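Local coordinates for protein ethyl acetate hydrolase (Pseudomonas veronii, PDB 5EFZ) that hydrolyses ethyl acetate to ethanol and acetate in the bacterial breakdown of short-chain methyl ketones, and cleaves other acetyl esters in vitro, at residues A[54-68]-A[139-153]. Sequence-based numbering, arbitrary orientation.
Sequences LNADKSNAILVPTWY and FGIESLALVVGGSMG. With ACT (acetate ion), chain O.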
loop_
_atom_site.group_PDB
_atom_site.type_symbol
_atom_site.label_atom_id
_atom_site.label_comp_id
_atom_site.label_asym_id
_atom_site.label_seq_id
_atom_site.Cartn_x
_atom_site.Cartn_y
_atom_site.Cartn_z
ATOM N N LEU A 54 30.039 18.223 -23.666
ATOM C CA LEU A 54 29.697 19.610 -23.341
ATOM C C LEU A 54 29.875 20.536 -24.549
ATOM O O LEU A 54 30.847 20.383 -25.287
ATOM C CB LEU A 54 30.581 20.109 -22.194
ATOM C CG LEU A 54 30.273 19.561 -20.801
ATOM C CD1 LEU A 54 31.422 19.917 -19.889
ATOM C CD2 LEU A 54 28.931 20.150 -20.277
ATOM N N ASN A 55 28.978 21.500 -24.749
ATOM C CA ASN A 55 29.172 22.455 -25.864
ATOM C C ASN A 55 30.185 23.538 -25.478
ATOM O O ASN A 55 30.790 23.456 -24.412
ATOM C CB ASN A 55 27.840 23.074 -26.324
ATOM C CG ASN A 55 27.078 23.787 -25.208
ATOM O OD1 ASN A 55 27.629 24.083 -24.155
ATOM N ND2 ASN A 55 25.795 24.101 -25.465
ATOM N N ALA A 56 30.365 24.552 -26.330
ATOM C CA ALA A 56 31.437 25.534 -26.142
ATOM C C ALA A 56 31.397 26.228 -24.784
ATOM O O ALA A 56 32.436 26.495 -24.192
ATOM C CB ALA A 56 31.389 26.590 -27.249
ATOM N N ASP A 57 30.209 26.561 -24.304
ATOM C CA ASP A 57 30.128 27.312 -23.048
ATOM C C ASP A 57 29.488 26.482 -21.936
ATOM O O ASP A 57 29.005 27.025 -20.942
ATOM C CB ASP A 57 29.359 28.623 -23.259
ATOM C CG ASP A 57 27.889 28.394 -23.645
ATOM O OD1 ASP A 57 27.522 27.269 -24.089
ATOM O OD2 ASP A 57 27.102 29.363 -23.508
ATOM N N LYS A 58 29.529 25.168 -22.101
ATOM C CA LYS A 58 28.988 24.239 -21.084
ATOM C C LYS A 58 27.569 24.587 -20.663
ATOM O O LYS A 58 27.244 24.557 -19.462
ATOM C CB LYS A 58 29.915 24.203 -19.855
ATOM C CG LYS A 58 31.353 23.796 -20.223
ATOM C CD LYS A 58 32.238 23.638 -19.001
ATOM C CE LYS A 58 33.699 23.384 -19.417
ATOM N NZ LYS A 58 34.558 23.141 -18.236
ATOM N N SER A 59 26.730 24.911 -21.656
ATOM C CA SER A 59 25.360 25.308 -21.390
ATOM C C SER A 59 24.375 24.192 -21.710
ATOM O O SER A 59 23.162 24.420 -21.677
ATOM C CB SER A 59 24.987 26.566 -22.205
ATOM O OG SER A 59 25.093 26.337 -23.607
ATOM N N ASN A 60 24.885 22.998 -22.026
ATOM C CA ASN A 60 24.003 21.874 -22.373
ATOM C C ASN A 60 24.132 20.696 -21.423
ATOM O O ASN A 60 23.887 19.546 -21.799
ATOM C CB ASN A 60 24.275 21.401 -23.805
ATOM C CG ASN A 60 25.673 20.789 -23.964
ATOM O OD1 ASN A 60 26.593 21.157 -23.250
ATOM N ND2 ASN A 60 25.831 19.884 -24.926
ATOM N N ALA A 61 24.482 20.985 -20.178
ATOM C CA ALA A 61 24.619 19.945 -19.155
ATOM C C ALA A 61 23.278 19.612 -18.513
ATOM O O ALA A 61 22.546 20.506 -18.074
ATOM C CB ALA A 61 25.613 20.397 -18.094
ATOM N N ILE A 62 22.966 18.318 -18.443
ATOM C CA ILE A 62 21.766 17.834 -17.742
ATOM C C ILE A 62 22.234 16.905 -16.617
ATOM O O ILE A 62 23.015 15.991 -16.856
ATOM C CB ILE A 62 20.808 17.068 -18.675
ATOM C CG1 ILE A 62 20.301 17.980 -19.801
ATOM C CG2 ILE A 62 19.604 16.436 -17.847
ATOM C CD1 ILE A 62 19.424 17.270 -20.820
ATOM N N LEU A 63 21.776 17.160 -15.398
ATOM C CA LEU A 63 22.196 16.321 -14.258
ATOM C C LEU A 63 21.084 15.345 -13.954
ATOM O O LEU A 63 19.937 15.747 -13.867
ATOM C CB LEU A 63 22.486 17.157 -13.029
ATOM C CG LEU A 63 22.773 16.369 -11.735
ATOM C CD1 LEU A 63 24.152 15.772 -11.816
ATOM C CD2 LEU A 63 22.704 17.336 -10.567
ATOM N N VAL A 64 21.437 14.065 -13.805
ATOM C CA VAL A 64 20.466 13.016 -13.522
ATOM C C VAL A 64 20.905 12.294 -12.241
ATOM O O VAL A 64 21.835 11.485 -12.280
ATOM C CB VAL A 64 20.374 12.016 -14.682
ATOM C CG1 VAL A 64 19.271 10.986 -14.401
ATOM C CG2 VAL A 64 20.043 12.778 -16.015
ATOM N N PRO A 65 20.268 12.614 -11.098
ATOM C CA PRO A 65 20.528 11.849 -9.858
ATOM C C PRO A 65 19.884 10.478 -9.925
ATOM O O PRO A 65 19.033 10.245 -10.766
ATOM C CB PRO A 65 19.851 12.685 -8.747
ATOM C CG PRO A 65 19.577 14.054 -9.395
ATOM C CD PRO A 65 19.317 13.718 -10.864
ATOM N N THR A 66 20.305 9.557 -9.062
ATOM C CA THR A 66 19.761 8.193 -9.115
ATOM C C THR A 66 18.779 7.985 -7.962
ATOM O O THR A 66 18.734 8.781 -6.993
ATOM C CB THR A 66 20.903 7.134 -9.053
ATOM O OG1 THR A 66 21.589 7.277 -7.812
ATOM C CG2 THR A 66 21.959 7.366 -10.205
ATOM N N TRP A 67 17.983 6.925 -8.070
ATOM C CA TRP A 67 16.887 6.723 -7.144
ATOM C C TRP A 67 17.213 5.617 -6.150
ATOM O O TRP A 67 18.319 5.066 -6.145
ATOM C CB TRP A 67 15.588 6.398 -7.905
ATOM C CG TRP A 67 15.686 5.262 -8.896
ATOM C CD1 TRP A 67 16.190 3.997 -8.678
ATOM C CD2 TRP A 67 15.215 5.279 -10.256
ATOM N NE1 TRP A 67 16.079 3.235 -9.832
ATOM C CE2 TRP A 67 15.493 4.000 -10.813
ATOM C CE3 TRP A 67 14.600 6.251 -11.056
ATOM C CZ2 TRP A 67 15.159 3.675 -12.136
ATOM C CZ3 TRP A 67 14.279 5.933 -12.376
ATOM C CH2 TRP A 67 14.557 4.654 -12.901
ATOM N N TYR A 68 16.241 5.316 -5.297
ATOM C CA TYR A 68 16.427 4.309 -4.252
ATOM C C TYR A 68 16.775 2.942 -4.848
ATOM O O TYR A 68 16.042 2.469 -5.691
ATOM C CB TYR A 68 15.155 4.181 -3.404
ATOM C CG TYR A 68 15.265 3.034 -2.401
ATOM C CD1 TYR A 68 15.909 3.211 -1.173
ATOM C CD2 TYR A 68 14.722 1.776 -2.690
ATOM C CE1 TYR A 68 16.021 2.154 -0.254
ATOM C CE2 TYR A 68 14.832 0.704 -1.767
ATOM C CZ TYR A 68 15.476 0.915 -0.567
ATOM O OH TYR A 68 15.581 -0.136 0.309
ATOM N N PHE A 139 34.135 19.512 -13.397
ATOM C CA PHE A 139 33.756 19.743 -14.788
ATOM C C PHE A 139 33.827 21.213 -15.240
ATOM O O PHE A 139 33.827 21.481 -16.444
ATOM C CB PHE A 139 32.334 19.244 -15.038
ATOM C CG PHE A 139 32.177 17.750 -14.997
ATOM C CD1 PHE A 139 32.579 16.962 -16.058
ATOM C CD2 PHE A 139 31.590 17.141 -13.896
ATOM C CE1 PHE A 139 32.426 15.590 -16.026
ATOM C CE2 PHE A 139 31.425 15.760 -13.846
ATOM C CZ PHE A 139 31.853 14.974 -14.903
ATOM N N GLY A 140 33.853 22.163 -14.300
ATOM C CA GLY A 140 33.892 23.575 -14.665
ATOM C C GLY A 140 32.530 24.065 -15.134
ATOM O O GLY A 140 32.400 25.094 -15.813
ATOM N N ILE A 141 31.496 23.338 -14.744
ATOM C CA ILE A 141 30.118 23.682 -15.121
ATOM C C ILE A 141 29.534 24.673 -14.101
ATOM O O ILE A 141 29.658 24.468 -12.887
ATOM C CB ILE A 141 29.259 22.407 -15.214
ATOM C CG1 ILE A 141 29.715 21.566 -16.409
ATOM C CG2 ILE A 141 27.749 22.729 -15.312
ATOM C CD1 ILE A 141 29.149 20.130 -16.368
ATOM N N GLU A 142 28.900 25.740 -14.586
ATOM C CA GLU A 142 28.424 26.783 -13.695
ATOM C C GLU A 142 26.898 26.982 -13.721
ATOM O O GLU A 142 26.383 27.855 -13.035
ATOM C CB GLU A 142 29.122 28.108 -14.026
ATOM C CG GLU A 142 30.651 28.061 -13.925
ATOM C CD GLU A 142 31.154 27.884 -12.488
ATOM O OE1 GLU A 142 30.342 27.960 -11.528
ATOM O OE2 GLU A 142 32.373 27.691 -12.312
ATOM N N SER A 143 26.189 26.184 -14.512
ATOM C CA SER A 143 24.734 26.131 -14.479
ATOM C C SER A 143 24.296 24.844 -15.170
ATOM O O SER A 143 25.081 24.223 -15.880
ATOM C CB SER A 143 24.079 27.371 -15.151
ATOM O OG SER A 143 24.313 27.386 -16.544
ATOM N N LEU A 144 23.046 24.435 -14.937
ATOM C CA LEU A 144 22.459 23.226 -15.549
ATOM C C LEU A 144 21.259 23.552 -16.458
ATOM O O LEU A 144 20.333 24.265 -16.039
ATOM C CB LEU A 144 22.026 22.254 -14.461
ATOM C CG LEU A 144 23.220 21.687 -13.673
ATOM C CD1 LEU A 144 22.773 21.090 -12.322
ATOM C CD2 LEU A 144 23.948 20.651 -14.535
ATOM N N ALA A 145 21.277 23.023 -17.690
ATOM C CA ALA A 145 20.122 23.149 -18.586
ATOM C C ALA A 145 18.891 22.479 -17.995
ATOM O O ALA A 145 17.779 22.927 -18.250
ATOM C CB ALA A 145 20.423 22.564 -19.971
ATOM N N LEU A 146 19.083 21.409 -17.211
ATOM C CA LEU A 146 17.975 20.632 -16.642
ATOM C C LEU A 146 18.530 19.774 -15.522
ATOM O O LEU A 146 19.637 19.249 -15.661
ATOM C CB LEU A 146 17.313 19.733 -17.710
ATOM C CG LEU A 146 16.284 18.711 -17.203
ATOM C CD1 LEU A 146 15.041 19.500 -16.681
ATOM C CD2 LEU A 146 15.864 17.798 -18.361
ATOM N N VAL A 147 17.807 19.717 -14.400
ATOM C CA VAL A 147 17.979 18.674 -13.408
ATOM C C VAL A 147 16.721 17.795 -13.478
ATOM O O VAL A 147 15.606 18.302 -13.436
ATOM C CB VAL A 147 18.165 19.232 -12.008
ATOM C CG1 VAL A 147 18.362 18.074 -11.022
ATOM C CG2 VAL A 147 19.423 20.165 -11.966
ATOM N N VAL A 148 16.897 16.494 -13.646
ATOM C CA VAL A 148 15.741 15.600 -13.751
ATOM C C VAL A 148 16.016 14.291 -13.025
ATOM O O VAL A 148 17.087 13.690 -13.177
ATOM C CB VAL A 148 15.358 15.321 -15.253
ATOM C CG1 VAL A 148 16.583 14.807 -16.075
ATOM C CG2 VAL A 148 14.122 14.352 -15.361
ATOM N N GLY A 149 15.038 13.836 -12.238
ATOM C CA GLY A 149 15.181 12.544 -11.583
ATOM C C GLY A 149 13.832 12.052 -11.122
ATOM O O GLY A 149 12.871 12.825 -11.081
ATOM N N GLY A 150 13.761 10.766 -10.786
ATOM C CA GLY A 150 12.517 10.177 -10.327
ATOM C C GLY A 150 12.668 9.694 -8.900
ATOM O O GLY A 150 13.733 9.213 -8.512
ATOM N N SER A 151 11.589 9.852 -8.151
ATOM C CA SER A 151 11.481 9.460 -6.735
ATOM C C SER A 151 12.605 10.074 -5.880
ATOM O O SER A 151 12.598 11.285 -5.701
ATOM C CB SER A 151 11.440 7.951 -6.596
ATOM O OG SER A 151 10.984 7.634 -5.286
ATOM N N MET A 152 13.528 9.286 -5.310
ATOM C CA MET A 152 14.670 9.933 -4.620
ATOM C C MET A 152 15.455 10.863 -5.545
ATOM O O MET A 152 16.059 11.844 -5.086
ATOM C CB MET A 152 15.642 8.899 -4.048
ATOM C CG MET A 152 15.069 8.145 -2.880
ATOM S SD MET A 152 16.356 7.195 -2.029
ATOM C CE MET A 152 17.157 8.528 -1.141
ATOM N N GLY A 153 15.459 10.536 -6.832
ATOM C CA GLY A 153 16.026 11.419 -7.851
ATOM C C GLY A 153 15.278 12.756 -7.929
ATOM O O GLY A 153 15.889 13.792 -8.169
HETATM C C ACT O . 12.732 5.147 -5.683
HETATM O O ACT O . 11.546 5.227 -5.255
HETATM O OXT ACT O . 13.537 6.086 -5.366
HETATM C CH3 ACT O . 13.141 4.004 -6.549
HETATM O O HOH W 1 28.209 26.216 -17.402
HETATM O O HOH W 2 24.874 23.557 -18.521
HETATM O O HOH W 3 34.585 25.960 -17.140
HETATM O O HOH W 4 22.978 25.966 -18.544
HETATM O O HOH W 5 16.486 9.258 -10.805
#
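Strand 61-65 runs parallel to strand 146-150, their axes 23° apart, and Leu-63 pairs with Val-147, its N and O bonding to the flanking Leu-146 O (3.0 Å) and Val-148 N. Such pairing of central strands illustrates how an alpha/beta hydrolase sheet positions its nucleophile, since strand 146-150 leads into the nucleophile elbow, a GxSxG turn carrying Ser-151, the inferred nucleophile. On one face of the sheet, Ile-62 lays CG2 across Leu-146 and meets Val-148 CG1 at 3.9 Å; on the other, Leu-144 CD1 rests against Leu-63 CB, with Trp-160 of helix 152-163 beside both. Before the strands, Ile-141 CD1 packs against both Leu-54 CD2 and Ala-61 CB, 3.9 Å from each. Lys-58, extended beyond CG, reaches past Gly-140 O to hydrogen-bond Phe-139 O through NZ, at an unusually short and doubtful 2.5 Å, and a water links NZ to Gly-140 O. A methionine here would probably leave Phe-139 O without its charged donor and loosen the tie between the 55-58 turn and the end of helix 124-139. Met-152, its SD anti to CA (chi2 -168°), brings that sulfur to the edge of the Tyr-68 ring, a Met-aromatic contact. Between the segments sits an acetate, probably from the crystallisation liquor, which His-334 also binds; consistent with an oxyanion hole, its OXT accepts from Tyr-68 N at 2.8 Å and Met-152 N at 3.2 Å.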